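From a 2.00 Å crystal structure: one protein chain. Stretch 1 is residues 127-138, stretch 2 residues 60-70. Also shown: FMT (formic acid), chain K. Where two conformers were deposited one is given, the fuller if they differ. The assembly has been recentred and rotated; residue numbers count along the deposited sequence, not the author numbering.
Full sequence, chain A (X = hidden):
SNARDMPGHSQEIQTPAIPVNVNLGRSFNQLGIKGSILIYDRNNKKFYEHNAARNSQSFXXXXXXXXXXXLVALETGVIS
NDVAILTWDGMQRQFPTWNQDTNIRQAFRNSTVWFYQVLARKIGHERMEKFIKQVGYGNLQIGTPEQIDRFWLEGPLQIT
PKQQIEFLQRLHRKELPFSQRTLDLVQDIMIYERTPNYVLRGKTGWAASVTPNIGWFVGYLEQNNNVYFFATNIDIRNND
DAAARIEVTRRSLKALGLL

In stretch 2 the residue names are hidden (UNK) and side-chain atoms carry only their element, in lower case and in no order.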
# COMPACT_ATOMS: atom_id res chain seq x y z
N ARG A 127 -19.29 -8.13 3.42
CA ARG A 127 -18.22 -8.82 2.71
C ARG A 127 -16.86 -8.22 3.05
O ARG A 127 -15.87 -8.95 3.16
CB ARG A 127 -18.46 -8.77 1.20
CG ARG A 127 -19.53 -9.74 0.72
CD ARG A 127 -19.43 -9.95 -0.78
NE ARG A 127 -19.73 -8.73 -1.53
CZ ARG A 127 -20.07 -8.71 -2.81
NH1 ARG A 127 -20.14 -9.85 -3.50
NH2 ARG A 127 -20.34 -7.57 -3.41
N MSE A 128 -16.79 -6.91 3.24
CA MSE A 128 -15.52 -6.26 3.54
C MSE A 128 -15.00 -6.74 4.90
O MSE A 128 -13.83 -7.06 5.05
CB MSE A 128 -15.64 -4.74 3.54
CG MSE A 128 -14.30 -4.03 3.74
SE MSE A 128 -13.14 -4.09 2.16
CE MSE A 128 -14.01 -2.66 1.13
N GLU A 129 -15.90 -6.78 5.89
CA GLU A 129 -15.49 -7.23 7.21
C GLU A 129 -15.00 -8.68 7.18
O GLU A 129 -14.02 -9.03 7.85
CB GLU A 129 -16.64 -7.07 8.21
CG GLU A 129 -16.16 -6.93 9.65
CD GLU A 129 -17.27 -7.07 10.66
OE1 GLU A 129 -18.41 -6.64 10.38
OE2 GLU A 129 -17.01 -7.62 11.75
N LYS A 130 -15.68 -9.54 6.42
CA LYS A 130 -15.27 -10.94 6.33
C LYS A 130 -13.85 -11.06 5.77
O LYS A 130 -13.02 -11.78 6.32
CB LYS A 130 -16.25 -11.74 5.47
CG LYS A 130 -17.58 -12.02 6.14
CD LYS A 130 -18.38 -13.07 5.37
CE LYS A 130 -19.85 -13.02 5.74
NZ LYS A 130 -20.06 -12.95 7.21
N PHE A 131 -13.57 -10.35 4.67
CA PHE A 131 -12.23 -10.43 4.08
C PHE A 131 -11.18 -9.82 4.99
O PHE A 131 -10.07 -10.36 5.10
CB PHE A 131 -12.22 -9.75 2.71
CG PHE A 131 -12.66 -10.65 1.59
CD1 PHE A 131 -11.75 -11.51 0.97
CD2 PHE A 131 -13.97 -10.65 1.15
CE1 PHE A 131 -12.15 -12.35 -0.06
CE2 PHE A 131 -14.38 -11.48 0.11
CZ PHE A 131 -13.47 -12.33 -0.49
N ILE A 132 -11.50 -8.70 5.64
CA ILE A 132 -10.56 -8.07 6.57
C ILE A 132 -10.15 -9.06 7.66
O ILE A 132 -8.96 -9.21 7.98
CB ILE A 132 -11.19 -6.80 7.18
CG1 ILE A 132 -11.23 -5.66 6.16
CG2 ILE A 132 -10.42 -6.37 8.42
CD1 ILE A 132 -9.90 -4.94 5.96
N LYS A 133 -11.12 -9.77 8.23
CA LYS A 133 -10.82 -10.68 9.33
C LYS A 133 -10.18 -11.97 8.83
O LYS A 133 -9.29 -12.52 9.49
CB LYS A 133 -12.09 -10.96 10.13
CG LYS A 133 -12.61 -9.74 10.86
CD LYS A 133 -13.79 -10.07 11.76
CE LYS A 133 -14.17 -8.87 12.61
NZ LYS A 133 -15.30 -9.16 13.55
N GLN A 134 -10.60 -12.47 7.66
CA GLN A 134 -9.99 -13.68 7.11
C GLN A 134 -8.53 -13.44 6.77
O GLN A 134 -7.67 -14.29 7.05
CB GLN A 134 -10.78 -14.13 5.88
CG GLN A 134 -10.54 -15.57 5.47
CD GLN A 134 -11.55 -16.04 4.43
OE1 GLN A 134 -11.59 -17.22 4.08
NE2 GLN A 134 -12.37 -15.12 3.93
N VAL A 135 -8.22 -12.29 6.17
CA VAL A 135 -6.84 -11.94 5.84
C VAL A 135 -6.07 -11.53 7.09
O VAL A 135 -4.84 -11.70 7.16
CB VAL A 135 -6.84 -10.82 4.78
CG1 VAL A 135 -5.44 -10.23 4.58
CG2 VAL A 135 -7.38 -11.35 3.45
N GLY A 136 -6.76 -11.00 8.10
CA GLY A 136 -6.07 -10.47 9.26
C GLY A 136 -5.43 -9.12 9.00
O GLY A 136 -4.32 -8.87 9.46
N TYR A 137 -6.13 -8.23 8.29
CA TYR A 137 -5.52 -6.99 7.80
C TYR A 137 -5.53 -5.92 8.90
O TYR A 137 -6.60 -5.49 9.34
CB TYR A 137 -6.26 -6.48 6.57
CG TYR A 137 -5.61 -5.27 5.94
CD1 TYR A 137 -5.95 -3.98 6.35
CD2 TYR A 137 -4.64 -5.40 4.95
CE1 TYR A 137 -5.36 -2.86 5.79
CE2 TYR A 137 -4.04 -4.28 4.38
CZ TYR A 137 -4.41 -3.01 4.81
OH TYR A 137 -3.83 -1.89 4.26
N GLY A 138 -4.34 -5.48 9.31
CA GLY A 138 -4.25 -4.35 10.23
C GLY A 138 -4.95 -4.60 11.55
O GLY A 138 -4.91 -5.71 12.11
N UNK A 60 -3.21 5.09 9.96
CA UNK A 60 -4.16 5.02 8.86
C UNK A 60 -3.46 4.50 7.60
O UNK A 60 -2.38 5.00 7.25
c UNK A 60 -5.90 8.48 9.36
c UNK A 60 -5.65 7.00 9.65
c UNK A 60 -4.75 6.40 8.57
c UNK A 60 -6.96 6.23 9.70
N UNK A 61 -4.03 3.51 6.91
CA UNK A 61 -3.35 2.98 5.72
C UNK A 61 -3.39 3.91 4.53
O UNK A 61 -2.49 3.85 3.68
c UNK A 61 -4.10 1.66 5.44
c UNK A 61 -5.40 1.81 6.11
c UNK A 61 -5.18 2.68 7.31
N UNK A 62 -4.41 4.78 4.45
CA UNK A 62 -4.61 5.65 3.30
C UNK A 62 -4.56 4.83 2.02
O UNK A 62 -5.09 3.72 1.97
c UNK A 62 -3.58 6.78 3.28
N UNK A 63 -3.90 5.36 0.98
CA UNK A 63 -3.92 4.70 -0.32
C UNK A 63 -3.23 3.34 -0.34
O UNK A 63 -3.42 2.61 -1.31
c UNK A 63 -3.28 5.59 -1.39
o UNK A 63 -4.20 6.59 -1.80
N UNK A 64 -2.42 2.99 0.67
CA UNK A 64 -1.86 1.64 0.68
C UNK A 64 -2.96 0.59 0.78
O UNK A 64 -2.74 -0.57 0.40
o UNK A 64 -1.52 1.49 3.10
c UNK A 64 -0.86 1.43 1.82
c UNK A 64 0.24 2.47 1.76
N UNK A 65 -4.13 0.97 1.28
CA UNK A 65 -5.25 0.05 1.36
C UNK A 65 -5.74 -0.36 -0.02
O UNK A 65 -6.44 -1.37 -0.14
c UNK A 65 -6.39 0.69 2.15
c UNK A 65 -7.39 -1.31 3.29
c UNK A 65 -9.83 -0.90 2.05
c UNK A 65 -8.77 -0.04 1.81
c UNK A 65 -9.66 -1.97 2.93
c UNK A 65 -8.44 -2.17 3.55
c UNK A 65 -7.54 -0.24 2.42
N UNK A 66 -5.37 0.39 -1.07
CA UNK A 66 -5.78 0.02 -2.43
C UNK A 66 -5.30 -1.38 -2.81
O UNK A 66 -5.93 -2.04 -3.64
c UNK A 66 -5.27 1.04 -3.44
c UNK A 66 -5.51 3.29 -4.55
c UNK A 66 -6.35 4.55 -4.66
c UNK A 66 -5.97 2.40 -3.39
n UNK A 66 -6.07 5.55 -3.60
N UNK A 67 -4.19 -1.84 -2.22
CA UNK A 67 -3.71 -3.19 -2.49
C UNK A 67 -4.74 -4.21 -2.01
O UNK A 67 -5.16 -5.10 -2.77
c UNK A 67 -1.91 -4.89 -2.04
c UNK A 67 -2.34 -3.43 -1.85
c UNK A 67 -1.29 -2.47 -2.42
c UNK A 67 0.03 -2.47 -1.63
N UNK A 68 -5.16 -4.09 -0.75
CA UNK A 68 -6.18 -4.98 -0.20
C UNK A 68 -7.51 -4.81 -0.93
O UNK A 68 -8.16 -5.79 -1.31
c UNK A 68 -7.39 -5.56 1.96
c UNK A 68 -9.32 -7.14 3.20
c UNK A 68 -8.71 -5.16 1.98
c UNK A 68 -6.34 -4.71 1.29
c UNK A 68 -7.04 -6.76 2.57
c UNK A 68 -8.00 -7.54 3.19
c UNK A 68 -9.68 -5.95 2.60
N UNK A 69 -7.93 -3.56 -1.14
CA UNK A 69 -9.22 -3.29 -1.78
C UNK A 69 -9.28 -3.89 -3.18
O UNK A 69 -10.32 -4.42 -3.60
c UNK A 69 -10.93 -1.39 -1.79
c UNK A 69 -9.45 -1.78 -1.82
n UNK A 69 -11.20 -0.10 -1.63
o UNK A 69 -11.82 -2.24 -1.91
N UNK A 70 -8.17 -3.81 -3.93
CA UNK A 70 -8.13 -4.35 -5.29
C UNK A 70 -8.36 -5.86 -5.28
O UNK A 70 -9.07 -6.39 -6.14
c UNK A 70 -6.78 -4.04 -5.95
o UNK A 70 -6.52 -2.64 -5.99
C FMT K . -8.26 5.48 -1.54
O1 FMT K . -8.46 4.39 -2.02
O2 FMT K . -7.13 5.88 -1.28
O HOH W 1 -1.99 -2.30 2.48

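Position 60 has four side-chain carbons forked at the second, which defines leucine; L60 lies out of reach of stretch 1. At 61, three carbons close a ring onto the backbone N, so the residue is proline, and CB of P61 lies 3.8 Å from Y137 OH. Position 62 carries a single carbon, hence alanine, A62, without a contact. Position 63 has one carbon and then one oxygen: serine, S63.

Position 64 has one carbon bearing an oxygen and a second carbon, the threonine pattern. T64 OG1 donates to P61 O at 2.6 Å, so its hydroxyl is engaged within its own stretch. Its carbonyl faces Y137 through water 1, which donates to T64 O (2.8 Å) and accepts from Y137 OH (2.6 Å).

Position 65 shows one carbon and a ring of six carbons with no terminal oxygen: phenylalanine. F65 CD1 approaches Y137 CE1 at 3.6 Å, and the rings form an offset edge-to-face pair, centroids 5.4 Å apart and planes at 72°, with the edge of F65 toward the face of Y137. The rim of F65 also meets I132 CD1 (4.0 Å from CE1) and M128 SE (4.1 Å from CZ).

Four carbons in a row ending in nitrogen make 66 lysine. K66 points away from stretch 1; its NZ donates to S63 OG (2.8 Å) and to O2 of the formic acid (2.6 Å). Position 67, four carbons forked at the first with one arm two carbons long, is isoleucine, and I67 makes no contact.

Position 68 again has one carbon and a six-carbon ring without oxygen, phenylalanine. With chi1 at 179° (t), F68 sits as a knob among M128, F131, I132 and V135: CE1 is 3.5 Å from I132 CD1, CE2 is 3.8 Å from V135 CB, and CZ is 3.7 Å from F131 C. Its CD2 lies 3.6 Å from Y137 CD2, the ring planes inclined at 46°.

Position 69 has two carbons, the second carrying oxygen and nitrogen. The atoms fit asparagine; N69 OD1 is 3.8 Å from M128 CE and has no polar partner in the model. At 70, one carbon then one oxygen gives serine; S70 OG donates to K66 O at a very short 2.5 Å.

The contact works by apolar packing, with no direct hydrogen bond between the stretches. The helix axes cross at 111°, 11.7 Å apart at closest approach, and F68 spans that gap, while Y137, just beyond the first helix, packs against both phenylalanines and adds the water link.

Stretch 2, residues 60-70: LPASTFKIFNS
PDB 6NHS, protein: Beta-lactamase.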